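Local coordinates for protein aspartate-semialdehyde dehydrogenase (Cryptococcus neoformans var. neoformans JEC21, PDB 5CEF) that catalyses the NADPH-dependent reductive dephosphorylation of 4-phospho-L-aspartate to L-aspartate semialdehyde, the second step in making the aspartate family of amino acids, at residues D107-S112 / K149-T154; D120-L125 / I138-E143; G211-I216 / A246-V251. All coordinates share one frame; numbering follows the deposited sequence.

Contact 1: residues D107-S112 / K149-T154; sequences DLVVYS and KGYIVT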
ATOM      1  N   ASP A 107      32.881 -30.209  18.308  1.00 42.37           N
ATOM      2  CA  ASP A 107      33.610 -30.541  17.076  1.00 40.43           C
ATOM      3  C   ASP A 107      32.733 -30.638  15.823  1.00 38.42           C
ATOM      4  O   ASP A 107      33.030 -31.395  14.894  1.00 38.14           O
ATOM      5  CB  ASP A 107      34.442 -31.811  17.280  1.00 43.48           C
ATOM      6  CG  ASP A 107      35.772 -31.766  16.538  1.00 49.67           C
ATOM      7  OD1 ASP A 107      36.365 -30.673  16.379  1.00 46.48           O
ATOM      8  OD2 ASP A 107      36.246 -32.841  16.112  1.00 60.03           O
ATOM      9  N   LEU A 108      31.641 -29.872  15.801  1.00 37.80           N
ATOM     10  CA  LEU A 108      30.775 -29.777  14.619  1.00 35.20           C
ATOM     11  C   LEU A 108      30.937 -28.441  13.896  1.00 37.78           C
ATOM     12  O   LEU A 108      31.310 -27.407  14.492  1.00 39.57           O
ATOM     13  CB  LEU A 108      29.314 -29.954  15.011  1.00 32.84           C
ATOM     14  CG  LEU A 108      29.005 -31.315  15.609  1.00 34.40           C
ATOM     15  CD1 LEU A 108      27.622 -31.281  16.281  1.00 37.11           C
ATOM     16  CD2 LEU A 108      29.083 -32.417  14.568  1.00 32.63           C
ATOM     17  N   VAL A 109      30.584 -28.463  12.621  1.00 35.49           N
ATOM     18  CA  VAL A 109      30.685 -27.306  11.781  1.00 36.89           C
ATOM     19  C   VAL A 109      29.373 -26.510  11.745  1.00 36.73           C
ATOM     20  O   VAL A 109      28.327 -27.068  11.418  1.00 37.77           O
ATOM     21  CB  VAL A 109      31.067 -27.734  10.366  1.00 37.26           C
ATOM     22  CG1 VAL A 109      31.133 -26.525   9.452  1.00 40.90           C
ATOM     23  CG2 VAL A 109      32.394 -28.461  10.392  1.00 38.89           C
ATOM     24  N   VAL A 110      29.443 -25.196  12.001  1.00 34.71           N
ATOM     25  CA  VAL A 110      28.253 -24.377  12.126  1.00 34.10           C
ATOM     26  C   VAL A 110      28.253 -23.176  11.176  1.00 34.83           C
ATOM     27  O   VAL A 110      29.197 -22.384  11.168  1.00 35.81           O
ATOM     28  CB  VAL A 110      28.100 -23.885  13.581  1.00 36.63           C
ATOM     29  CG1 VAL A 110      26.838 -23.047  13.718  1.00 40.20           C
ATOM     30  CG2 VAL A 110      28.020 -25.056  14.534  1.00 36.84           C
ATOM     31  N   TYR A 111      27.199 -23.072  10.362  1.00 35.04           N
ATOM     32  CA  TYR A 111      26.978 -21.944   9.479  1.00 34.66           C
ATOM     33  C   TYR A 111      25.859 -21.146  10.077  1.00 35.85           C
ATOM     34  O   TYR A 111      24.719 -21.555  10.000  1.00 37.08           O
ATOM     35  CB  TYR A 111      26.711 -22.411   8.027  1.00 34.94           C
ATOM     36  CG  TYR A 111      28.042 -22.673   7.344  1.00 33.49           C
ATOM     37  CD1 TYR A 111      28.799 -23.748   7.687  1.00 37.39           C
ATOM     38  CD2 TYR A 111      28.585 -21.779   6.437  1.00 36.42           C
ATOM     39  CE1 TYR A 111      30.076 -23.970   7.128  1.00 40.41           C
ATOM     40  CE2 TYR A 111      29.823 -22.020   5.850  1.00 36.47           C
ATOM     41  CZ  TYR A 111      30.562 -23.110   6.212  1.00 36.45           C
ATOM     42  OH  TYR A 111      31.812 -23.330   5.711  1.00 43.29           O
ATOM     43  N   SER A 112      26.205 -19.997  10.672  1.00 37.05           N
ATOM     44  CA  SER A 112      25.258 -19.201  11.446  1.00 36.56           C
ATOM     45  C   SER A 112      24.771 -17.949  10.741  1.00 36.24           C
ATOM     46  O   SER A 112      25.447 -17.399   9.868  1.00 33.55           O
ATOM     47  CB  SER A 112      25.904 -18.789  12.772  1.00 39.06           C
ATOM     48  OG  SER A 112      25.275 -17.644  13.360  1.00 42.28           O
ATOM     49  N   LYS A 149      37.899 -30.737  13.686  1.00 52.50           N
ATOM     50  CA  LYS A 149      36.882 -30.648  12.636  1.00 53.27           C
ATOM     51  C   LYS A 149      35.982 -29.386  12.733  1.00 52.28           C
ATOM     52  O   LYS A 149      35.672 -28.741  11.725  1.00 56.62           O
ATOM     53  CB  LYS A 149      36.047 -31.928  12.699  1.00 56.37           C
ATOM     54  CG  LYS A 149      34.865 -31.981  11.757  1.00 63.18           C
ATOM     55  CD  LYS A 149      34.537 -33.411  11.315  1.00 70.83           C
ATOM     56  CE  LYS A 149      34.210 -34.365  12.461  1.00 74.88           C
ATOM     57  NZ  LYS A 149      32.945 -34.015  13.178  1.00 74.54           N
ATOM     58  N   GLY A 150      35.594 -28.993  13.943  1.00 50.32           N
ATOM     59  CA  GLY A 150      34.585 -27.947  14.120  1.00 46.46           C
ATOM     60  C   GLY A 150      35.050 -26.512  13.876  1.00 44.08           C
ATOM     61  O   GLY A 150      36.201 -26.166  14.137  1.00 49.70           O
ATOM     62  N   TYR A 151      34.109 -25.677  13.442  1.00 37.77           N
ATOM     63  CA  TYR A 151      34.300 -24.241  13.353  1.00 34.16           C
ATOM     64  C   TYR A 151      32.959 -23.511  13.128  1.00 32.28           C
ATOM     65  O   TYR A 151      31.914 -24.138  12.896  1.00 30.57           O
ATOM     66  CB  TYR A 151      35.261 -23.900  12.233  1.00 33.25           C
ATOM     67  CG  TYR A 151      34.726 -24.182  10.839  1.00 34.55           C
ATOM     68  CD1 TYR A 151      33.974 -23.238  10.110  1.00 34.83           C
ATOM     69  CD2 TYR A 151      35.002 -25.396  10.226  1.00 35.68           C
ATOM     70  CE1 TYR A 151      33.494 -23.541   8.819  1.00 36.01           C
ATOM     71  CE2 TYR A 151      34.556 -25.696   8.954  1.00 30.54           C
ATOM     72  CZ  TYR A 151      33.816 -24.779   8.257  1.00 35.74           C
ATOM     73  OH  TYR A 151      33.404 -25.165   7.004  1.00 38.24           O
ATOM     74  N   ILE A 152      33.017 -22.185  13.227  1.00 32.03           N
ATOM     75  CA  ILE A 152      31.896 -21.317  12.925  1.00 32.36           C
ATOM     76  C   ILE A 152      32.228 -20.352  11.788  1.00 32.72           C
ATOM     77  O   ILE A 152      33.317 -19.754  11.756  1.00 33.68           O
ATOM     78  CB  ILE A 152      31.471 -20.497  14.166  1.00 32.02           C
ATOM     79  CG1 ILE A 152      30.689 -21.386  15.112  1.00 34.79           C
ATOM     80  CG2 ILE A 152      30.589 -19.339  13.769  1.00 30.99           C
ATOM     81  CD1 ILE A 152      30.528 -20.818  16.507  1.00 36.79           C
ATOM     82  N   VAL A 153      31.276 -20.226  10.855  1.00 31.70           N
ATOM     83  CA  VAL A 153      31.280 -19.183   9.829  1.00 28.01           C
ATOM     84  C   VAL A 153      29.959 -18.499   9.901  1.00 28.09           C
ATOM     85  O   VAL A 153      28.925 -19.152  10.075  1.00 31.26           O
ATOM     86  CB  VAL A 153      31.422 -19.761   8.419  1.00 27.02           C
ATOM     87  CG1 VAL A 153      31.130 -18.697   7.395  1.00 28.60           C
ATOM     88  CG2 VAL A 153      32.812 -20.305   8.209  1.00 27.98           C
ATOM     89  N   THR A 154      29.967 -17.180   9.819  1.00 28.96           N
ATOM     90  CA  THR A 154      28.731 -16.440   9.828  1.00 30.44           C
ATOM     91  C   THR A 154      28.456 -15.880   8.451  1.00 31.98           C
ATOM     92  O   THR A 154      29.342 -15.447   7.755  1.00 31.45           O
ATOM     93  CB  THR A 154      28.740 -15.272  10.809  1.00 35.13           C
ATOM     94  OG1 THR A 154      29.860 -14.431  10.518  1.00 40.62           O
ATOM     95  CG2 THR A 154      28.826 -15.765  12.213  1.00 35.42           C
TER

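Contact 2: residues D120-L125 / I138-E143; sequences DPLCPL and IPYQRE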
ATOM      1  N   ASP A 120      33.891 -11.821  15.678  1.00 29.08           N
ATOM      2  CA  ASP A 120      34.896 -12.654  16.346  1.00 28.86           C
ATOM      3  C   ASP A 120      36.131 -12.732  15.439  1.00 30.19           C
ATOM      4  O   ASP A 120      36.022 -12.997  14.248  1.00 29.55           O
ATOM      5  CB  ASP A 120      34.329 -14.037  16.605  1.00 28.55           C
ATOM      6  CG  ASP A 120      35.260 -14.912  17.389  1.00 28.68           C
ATOM      7  OD1 ASP A 120      36.356 -15.260  16.891  1.00 29.80           O
ATOM      8  OD2 ASP A 120      34.835 -15.337  18.468  1.00 28.82           O
ATOM      9  N   PRO A 121      37.315 -12.479  15.994  1.00 32.43           N
ATOM     10  CA  PRO A 121      38.502 -12.351  15.111  1.00 33.28           C
ATOM     11  C   PRO A 121      38.993 -13.653  14.482  1.00 30.35           C
ATOM     12  O   PRO A 121      39.901 -13.609  13.679  1.00 29.96           O
ATOM     13  CB  PRO A 121      39.588 -11.748  16.027  1.00 33.20           C
ATOM     14  CG  PRO A 121      39.096 -11.991  17.437  1.00 34.76           C
ATOM     15  CD  PRO A 121      37.595 -12.120  17.398  1.00 32.94           C
ATOM     16  N   LEU A 122      38.397 -14.791  14.824  1.00 32.92           N
ATOM     17  CA  LEU A 122      38.736 -16.072  14.174  1.00 36.37           C
ATOM     18  C   LEU A 122      37.628 -16.617  13.257  1.00 35.07           C
ATOM     19  O   LEU A 122      37.817 -17.642  12.588  1.00 37.12           O
ATOM     20  CB  LEU A 122      39.020 -17.135  15.235  1.00 37.74           C
ATOM     21  CG  LEU A 122      40.059 -16.789  16.308  1.00 35.86           C
ATOM     22  CD1 LEU A 122      39.985 -17.749  17.472  1.00 35.03           C
ATOM     23  CD2 LEU A 122      41.453 -16.773  15.684  1.00 36.19           C
ATOM     24  N   CYS A 123      36.493 -15.931  13.219  1.00 32.82           N
ATOM     25  CA  CYS A 123      35.349 -16.430  12.509  1.00 33.09           C
ATOM     26  C   CYS A 123      35.095 -15.592  11.263  1.00 31.33           C
ATOM     27  O   CYS A 123      34.812 -14.408  11.368  1.00 28.49           O
ATOM     28  CB  CYS A 123      34.120 -16.381  13.413  1.00 34.79           C
ATOM     29  SG  CYS A 123      34.252 -17.412  14.890  1.00 35.35           S
ATOM     30  N   PRO A 124      35.171 -16.209  10.085  1.00 32.39           N
ATOM     31  CA  PRO A 124      34.873 -15.484   8.856  1.00 32.79           C
ATOM     32  C   PRO A 124      33.425 -15.049   8.774  1.00 32.41           C
ATOM     33  O   PRO A 124      32.539 -15.742   9.273  1.00 34.14           O
ATOM     34  CB  PRO A 124      35.142 -16.509   7.753  1.00 32.35           C
ATOM     35  CG  PRO A 124      35.860 -17.633   8.396  1.00 33.05           C
ATOM     36  CD  PRO A 124      35.424 -17.638   9.818  1.00 35.72           C
ATOM     37  N   LEU A 125      33.215 -13.882   8.183  1.00 30.97           N
ATOM     38  CA  LEU A 125      31.906 -13.342   7.904  1.00 30.44           C
ATOM     39  C   LEU A 125      31.811 -13.237   6.394  1.00 28.14           C
ATOM     40  O   LEU A 125      32.391 -12.337   5.783  1.00 26.61           O
ATOM     41  CB  LEU A 125      31.780 -11.966   8.522  1.00 36.24           C
ATOM     42  CG  LEU A 125      30.595 -11.109   8.066  1.00 41.25           C
ATOM     43  CD1 LEU A 125      29.278 -11.820   8.345  1.00 45.13           C
ATOM     44  CD2 LEU A 125      30.626  -9.779   8.782  1.00 42.16           C
ATOM     45  N   ILE A 138      40.317 -20.777   8.641  1.00 32.51           N
ATOM     46  CA  ILE A 138      39.645 -21.836   9.420  1.00 32.89           C
ATOM     47  C   ILE A 138      40.608 -22.780  10.167  1.00 35.03           C
ATOM     48  O   ILE A 138      40.367 -23.104  11.334  1.00 33.80           O
ATOM     49  CB  ILE A 138      38.661 -22.641   8.533  1.00 32.20           C
ATOM     50  CG1 ILE A 138      37.498 -21.755   8.079  1.00 32.18           C
ATOM     51  CG2 ILE A 138      38.094 -23.824   9.292  1.00 32.96           C
ATOM     52  CD1 ILE A 138      36.683 -21.174   9.215  1.00 33.95           C
ATOM     53  N   PRO A 139      41.705 -23.221   9.515  1.00 37.42           N
ATOM     54  CA  PRO A 139      42.669 -24.076  10.238  1.00 37.85           C
ATOM     55  C   PRO A 139      43.167 -23.415  11.515  1.00 40.30           C
ATOM     56  O   PRO A 139      43.228 -24.056  12.557  1.00 41.27           O
ATOM     57  CB  PRO A 139      43.797 -24.263   9.219  1.00 34.78           C
ATOM     58  CG  PRO A 139      43.075 -24.238   7.913  1.00 35.83           C
ATOM     59  CD  PRO A 139      42.022 -23.154   8.075  1.00 36.94           C
ATOM     60  N   TYR A 140      43.453 -22.119  11.444  1.00 42.36           N
ATOM     61  CA  TYR A 140      43.861 -21.367  12.625  1.00 42.61           C
ATOM     62  C   TYR A 140      42.761 -21.291  13.694  1.00 41.59           C
ATOM     63  O   TYR A 140      43.052 -21.334  14.899  1.00 42.13           O
ATOM     64  CB  TYR A 140      44.353 -19.959  12.233  1.00 43.70           C
ATOM     65  CG  TYR A 140      44.947 -19.213  13.396  1.00 46.43           C
ATOM     66  CD1 TYR A 140      46.123 -19.661  14.007  1.00 48.94           C
ATOM     67  CD2 TYR A 140      44.326 -18.090  13.928  1.00 50.64           C
ATOM     68  CE1 TYR A 140      46.682 -18.994  15.086  1.00 47.43           C
ATOM     69  CE2 TYR A 140      44.875 -17.419  15.019  1.00 50.24           C
ATOM     70  CZ  TYR A 140      46.060 -17.875  15.578  1.00 46.84           C
ATOM     71  OH  TYR A 140      46.588 -17.243  16.655  1.00 43.53           O
ATOM     72  N   GLN A 141      41.505 -21.179  13.271  1.00 39.48           N
ATOM     73  CA  GLN A 141      40.384 -21.130  14.231  1.00 38.22           C
ATOM     74  C   GLN A 141      40.318 -22.442  14.976  1.00 37.73           C
ATOM     75  O   GLN A 141      40.165 -22.464  16.198  1.00 35.22           O
ATOM     76  CB  GLN A 141      39.015 -20.815  13.561  1.00 36.34           C
ATOM     77  CG  GLN A 141      37.855 -20.780  14.559  1.00 36.80           C
ATOM     78  CD  GLN A 141      36.433 -20.724  13.953  1.00 36.56           C
ATOM     79  OE1 GLN A 141      35.474 -21.241  14.552  1.00 34.31           O
ATOM     80  NE2 GLN A 141      36.281 -20.041  12.838  1.00 34.34           N
ATOM     81  N   ARG A 142      40.404 -23.538  14.222  1.00 40.22           N
ATOM     82  CA  ARG A 142      40.441 -24.891  14.794  1.00 41.04           C
ATOM     83  C   ARG A 142      41.594 -25.076  15.776  1.00 41.17           C
ATOM     84  O   ARG A 142      41.383 -25.456  16.938  1.00 42.24           O
ATOM     85  CB  ARG A 142      40.608 -25.915  13.692  1.00 38.82           C
ATOM     86  CG  ARG A 142      39.355 -26.152  12.895  1.00 39.03           C
ATOM     87  CD  ARG A 142      39.676 -26.893  11.613  1.00 37.85           C
ATOM     88  NE  ARG A 142      38.472 -27.463  11.026  1.00 41.24           N
ATOM     89  CZ  ARG A 142      38.404 -27.989   9.802  1.00 40.48           C
ATOM     90  NH1 ARG A 142      39.484 -28.031   9.026  1.00 39.10           N
ATOM     91  NH2 ARG A 142      37.257 -28.471   9.360  1.00 37.45           N
ATOM     92  N   GLU A 143      42.800 -24.779  15.312  1.00 40.93           N
ATOM     93  CA  GLU A 143      43.980 -24.910  16.149  1.00 46.01           C
ATOM     94  C   GLU A 143      43.797 -24.141  17.460  1.00 43.52           C
ATOM     95  O   GLU A 143      43.973 -24.714  18.526  1.00 40.54           O
ATOM     96  CB  GLU A 143      45.217 -24.454  15.399  1.00 52.12           C
ATOM     97  CG  GLU A 143      46.446 -24.241  16.275  1.00 62.70           C
ATOM     98  CD  GLU A 143      47.497 -23.384  15.584  1.00 70.10           C
ATOM     99  OE1 GLU A 143      47.986 -22.398  16.215  1.00 59.77           O
ATOM    100  OE2 GLU A 143      47.780 -23.687  14.389  1.00 70.20           O
TER

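Contact 3: residues G211-I216 / A246-V251; sequences GEEDKI and ATCTRV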
ATOM      1  N   GLY A 211      20.106  -1.725  14.689  1.00 36.71           N
ATOM      2  CA  GLY A 211      21.343  -2.464  14.407  1.00 38.54           C
ATOM      3  C   GLY A 211      21.813  -2.528  12.961  1.00 38.20           C
ATOM      4  O   GLY A 211      22.916  -2.957  12.702  1.00 37.29           O
ATOM      5  N   GLU A 212      21.001  -2.057  12.025  1.00 39.01           N
ATOM      6  CA  GLU A 212      21.243  -2.333  10.626  1.00 32.64           C
ATOM      7  C   GLU A 212      22.360  -1.432  10.044  1.00 32.23           C
ATOM      8  O   GLU A 212      23.220  -1.903   9.322  1.00 27.02           O
ATOM      9  CB  GLU A 212      19.945  -2.169   9.847  1.00 32.97           C
ATOM     10  CG  GLU A 212      19.950  -2.800   8.477  1.00 33.08           C
ATOM     11  CD  GLU A 212      19.476  -4.260   8.472  1.00 34.20           C
ATOM     12  OE1 GLU A 212      19.473  -4.886   9.541  1.00 38.38           O
ATOM     13  OE2 GLU A 212      19.172  -4.803   7.388  1.00 29.51           O
ATOM     14  N   GLU A 213      22.354  -0.150  10.393  1.00 31.13           N
ATOM     15  CA  GLU A 213      23.382   0.756   9.956  1.00 31.66           C
ATOM     16  C   GLU A 213      24.730   0.303  10.495  1.00 35.07           C
ATOM     17  O   GLU A 213      25.740   0.296   9.784  1.00 39.96           O
ATOM     18  CB  GLU A 213      23.064   2.170  10.417  1.00 30.88           C
ATOM     19  CG  GLU A 213      21.874   2.700   9.668  1.00 33.56           C
ATOM     20  CD  GLU A 213      21.193   3.883  10.332  1.00 33.31           C
ATOM     21  OE1 GLU A 213      21.803   4.569  11.174  1.00 28.41           O
ATOM     22  OE2 GLU A 213      20.034   4.154   9.922  1.00 34.17           O
ATOM     23  N   ASP A 214      24.748  -0.023  11.771  1.00 39.10           N
ATOM     24  CA  ASP A 214      25.968  -0.345  12.423  1.00 42.32           C
ATOM     25  C   ASP A 214      26.593  -1.588  11.790  1.00 38.96           C
ATOM     26  O   ASP A 214      27.810  -1.646  11.580  1.00 36.53           O
ATOM     27  CB  ASP A 214      25.705  -0.527  13.908  1.00 48.08           C
ATOM     28  CG  ASP A 214      26.960  -0.844  14.644  1.00 62.18           C
ATOM     29  OD1 ASP A 214      27.939  -0.068  14.521  1.00 63.32           O
ATOM     30  OD2 ASP A 214      27.008  -1.904  15.283  1.00 68.92           O
ATOM     31  N   LYS A 215      25.757  -2.551  11.440  1.00 35.79           N
ATOM     32  CA  LYS A 215      26.233  -3.724  10.731  1.00 35.27           C
ATOM     33  C   LYS A 215      26.855  -3.367   9.387  1.00 34.21           C
ATOM     34  O   LYS A 215      27.978  -3.722   9.142  1.00 37.87           O
ATOM     35  CB  LYS A 215      25.095  -4.687  10.456  1.00 36.89           C
ATOM     36  CG  LYS A 215      24.617  -5.474  11.661  1.00 39.09           C
ATOM     37  CD  LYS A 215      23.575  -6.497  11.232  1.00 39.93           C
ATOM     38  CE  LYS A 215      23.032  -7.301  12.399  1.00 40.64           C
ATOM     39  NZ  LYS A 215      21.954  -6.592  13.125  1.00 42.31           N
ATOM     40  N   ILE A 216      26.146  -2.626   8.544  1.00 28.62           N
ATOM     41  CA  ILE A 216      26.694  -2.217   7.277  1.00 29.79           C
ATOM     42  C   ILE A 216      28.016  -1.484   7.433  1.00 29.06           C
ATOM     43  O   ILE A 216      28.938  -1.726   6.682  1.00 30.41           O
ATOM     44  CB  ILE A 216      25.700  -1.349   6.436  1.00 34.24           C
ATOM     45  CG1 ILE A 216      24.521  -2.201   5.945  1.00 34.77           C
ATOM     46  CG2 ILE A 216      26.362  -0.781   5.189  1.00 32.94           C
ATOM     47  CD1 ILE A 216      23.313  -1.405   5.466  1.00 38.26           C
ATOM     48  N   ALA A 246      25.811   4.902   6.680  1.00 28.06           N
ATOM     49  CA  ALA A 246      24.530   4.396   6.235  1.00 29.48           C
ATOM     50  C   ALA A 246      23.309   4.972   6.985  1.00 29.67           C
ATOM     51  O   ALA A 246      23.375   5.293   8.173  1.00 29.93           O
ATOM     52  CB  ALA A 246      24.519   2.892   6.400  1.00 29.41           C
ATOM     53  N   THR A 247      22.189   5.056   6.275  1.00 28.33           N
ATOM     54  CA  THR A 247      20.898   5.252   6.883  1.00 27.82           C
ATOM     55  C   THR A 247      20.018   4.154   6.307  1.00 27.31           C
ATOM     56  O   THR A 247      20.025   3.941   5.098  1.00 23.34           O
ATOM     57  CB  THR A 247      20.320   6.605   6.504  1.00 31.15           C
ATOM     58  OG1 THR A 247      21.245   7.665   6.787  1.00 31.13           O
ATOM     59  CG2 THR A 247      19.085   6.842   7.277  1.00 35.46           C
ATOM     60  N   CYS A 248      19.305   3.424   7.163  1.00 25.72           N
ATOM     61  CA  CYS A 248      18.537   2.263   6.733  1.00 24.39           C
ATOM     62  C   CYS A 248      17.095   2.479   7.055  1.00 25.44           C
ATOM     63  O   CYS A 248      16.741   2.817   8.194  1.00 25.75           O
ATOM     64  CB  CYS A 248      19.016   1.016   7.439  1.00 25.04           C
ATOM     65  SG  CYS A 248      20.672   0.515   6.921  1.00 26.03           S
ATOM     66  N   THR A 249      16.236   2.379   6.041  1.00 26.68           N
ATOM     67  CA  THR A 249      14.819   2.635   6.244  1.00 26.16           C
ATOM     68  C   THR A 249      14.027   1.437   5.825  1.00 27.38           C
ATOM     69  O   THR A 249      14.501   0.617   5.045  1.00 28.57           O
ATOM     70  CB  THR A 249      14.329   3.821   5.440  1.00 24.66           C
ATOM     71  OG1 THR A 249      14.270   3.450   4.069  1.00 26.40           O
ATOM     72  CG2 THR A 249      15.240   4.972   5.597  1.00 23.79           C
ATOM     73  N   ARG A 250      12.803   1.353   6.337  1.00 26.72           N
ATOM     74  CA  ARG A 250      11.855   0.337   5.913  1.00 26.19           C
ATOM     75  C   ARG A 250      10.755   1.010   5.090  1.00 25.36           C
ATOM     76  O   ARG A 250      10.289   2.075   5.462  1.00 24.31           O
ATOM     77  CB  ARG A 250      11.249  -0.331   7.110  1.00 26.06           C
ATOM     78  CG  ARG A 250      10.306  -1.460   6.774  1.00 26.82           C
ATOM     79  CD  ARG A 250      11.090  -2.734   6.587  1.00 27.06           C
ATOM     80  NE  ARG A 250      11.682  -3.186   7.852  1.00 28.67           N
ATOM     81  CZ  ARG A 250      12.590  -4.166   7.928  1.00 32.23           C
ATOM     82  NH1 ARG A 250      13.077  -4.752   6.822  1.00 33.29           N
ATOM     83  NH2 ARG A 250      13.058  -4.552   9.101  1.00 30.22           N
ATOM     84  N   VAL A 251      10.341   0.368   3.997  1.00 23.82           N
ATOM     85  CA  VAL A 251       9.306   0.905   3.116  1.00 24.10           C
ATOM     86  C   VAL A 251       8.236  -0.165   2.919  1.00 25.59           C
ATOM     87  O   VAL A 251       8.465  -1.326   3.195  1.00 23.30           O
ATOM     88  CB  VAL A 251       9.879   1.306   1.757  1.00 25.21           C
ATOM     89  CG1 VAL A 251      10.780   2.520   1.890  1.00 25.39           C
ATOM     90  CG2 VAL A 251      10.661   0.158   1.111  1.00 24.54           C
TER
HETATM   91  O   HOH W   1      18.152   2.413  10.621  1.00 34.73           O

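Contact 1: residues D107-S112 / K149-T154
V110 and I152 sit side by side in two parallel strands, 109-112 and 151-154, whose axes come within 4.8 Å and diverge by only 16°. V110 brackets I152: its N donates to Y151 O (2.8 Å), its O accepts from V153 N, and the ladder goes on with S112 N to V153 O. Ahead of the strands, at their N-terminal ends, D107 and K149 exchange bonds. D107 OD1 takes K149 N and G150 N, each at 3.1 Å and from the same face of the carboxylate, with a further weak bond from K148 N. In return K149, its chain bent at chi3 and, for NZ, at chi4 (66°), brings NZ round to D107 O at 3.1 Å. D107 is also the C-prime residue of the Schellman motif that ends helix 93-105.

One sheet face carries V109, Y111, Y151 and V153. V109 CG1 lies over the Y151 ring, 3.7 Å from its centroid, in a CH-pi contact, and V153 CB does the same over a face of the Y111 ring at 4.1 Å. The two tyrosine rings meet obliquely, their planes at 74°, with Y111 OH and Y151 OH sharing a hydrogen bond of 2.8 Å at the ring edge. V110 CB meets I152 CG1 on the other face.

The pair lies toward one border of the parallel, Rossmann-type sheet: strand 86-89 flanks 109-112, the outermost strand within the chain, 125-126, flanks 151-155, helices 138-145 and 349-362 cover the tyrosine face, and helix 93-105 covers the V110 face.

Contact 2: residues D120-L125 / I138-E143
Q141 reaches L122 through an outstretched chain: CG stands anti to the backbone N (chi1 179°), and the extended run beyond it carries the amide to the turn. L122 in turn has CG anti to its own carbonyl carbon (chi1 -53°); its CB points toward the helix, and CB and CD2 do the touching. The two side chains meet near their bases, L122 CB lying 3.9 Å from Q141 CG, while Q141 NE2 approaches L122 O at 2.9 Å in a weak, bent hydrogen bond. The other end of that amide is busier, for Q141 OE1 accepts from I152 N and from R104 NH1, so its oxygen holds the amide by two bonds and the nitrogen adds a weak one. C123 SG lies alongside, 4.0 Å from Q141 OE1.

The turn offering its carbonyl is a type I beta turn from D120 to C123, reinforced by an Asx turn: D120 OD1 receives L122 N at 2.9 Å through its anti lone pair. It belongs to the loop that leads into strand 125-126 at the edge of the Rossmann-type sheet, and helix 138-145 packs against it.

Two apolar touches complete the contact. L122 CD2 meets the Y140 ring obliquely, 3.5 Å from CE2, and P124 CG lies 3.7 Å from I138 CD1, the two side chains crossing at about a right angle. At the end of the turn, K222 NZ of helix 212-224 donates to C123 O.

Contact 3: residues G211-I216 / A246-V251
C248 SG packs among three side chains of helix 212-216: I216 CD1 comes to 3.6 Å, while E212 CG and E213 CG each lie 3.7 Å away. E213 continues past the sulfur with an extended chain (chi2 161°), and its OE2 takes C248 N at 2.9 Å on the anti side, 27° out of the carboxylate plane. A glutamate from the helix thus occupies a backbone N-H of strand 243-250, outermost in its sheet within this chain.

The pair I216 CG2 and A246 CB is looser, at 4.3 Å. The wetter side carries a water that donates both to E213 OE2, at 2.7 Å, and to C248 O. E212 turns its own carboxylate away from the strand, OE2 accepting from S159 OG and Q186 NE2, near the predicted catalytic residues C158 and H257, whose side chains lie about 7 and 6 Å from that of E212.

The second subunit supplies the positive charge: its R327 and R329 form salt bridges with E213 OE2 and OE1, and its K337 donates to A246 O. So many donors around one carboxylate would favour its ionised form, and they make E213 a junction of helix, strand edge and neighbouring subunit.

From the N terminus, the chain enters contact 1 at 107-112, runs out of the strand, and forms the turn of contact 2 at 120-125. Helix 138-145 comes back to close that short loop, and 149-154 then closes the longer one, so contact 2 lies within the span of contact 1. Contact 1 joins strand to strand in the parallel sheet; contact 2 joins the loop before strand 125-126 to the helix, which meets strand 151-155 and its approach through Q141 and R142. Contact 3 opens and closes later, in series with both, its centre 27 Å from each of theirs. It joins helix 212-224 to strand 243-250 of the mixed sheet, in the dimerisation domain.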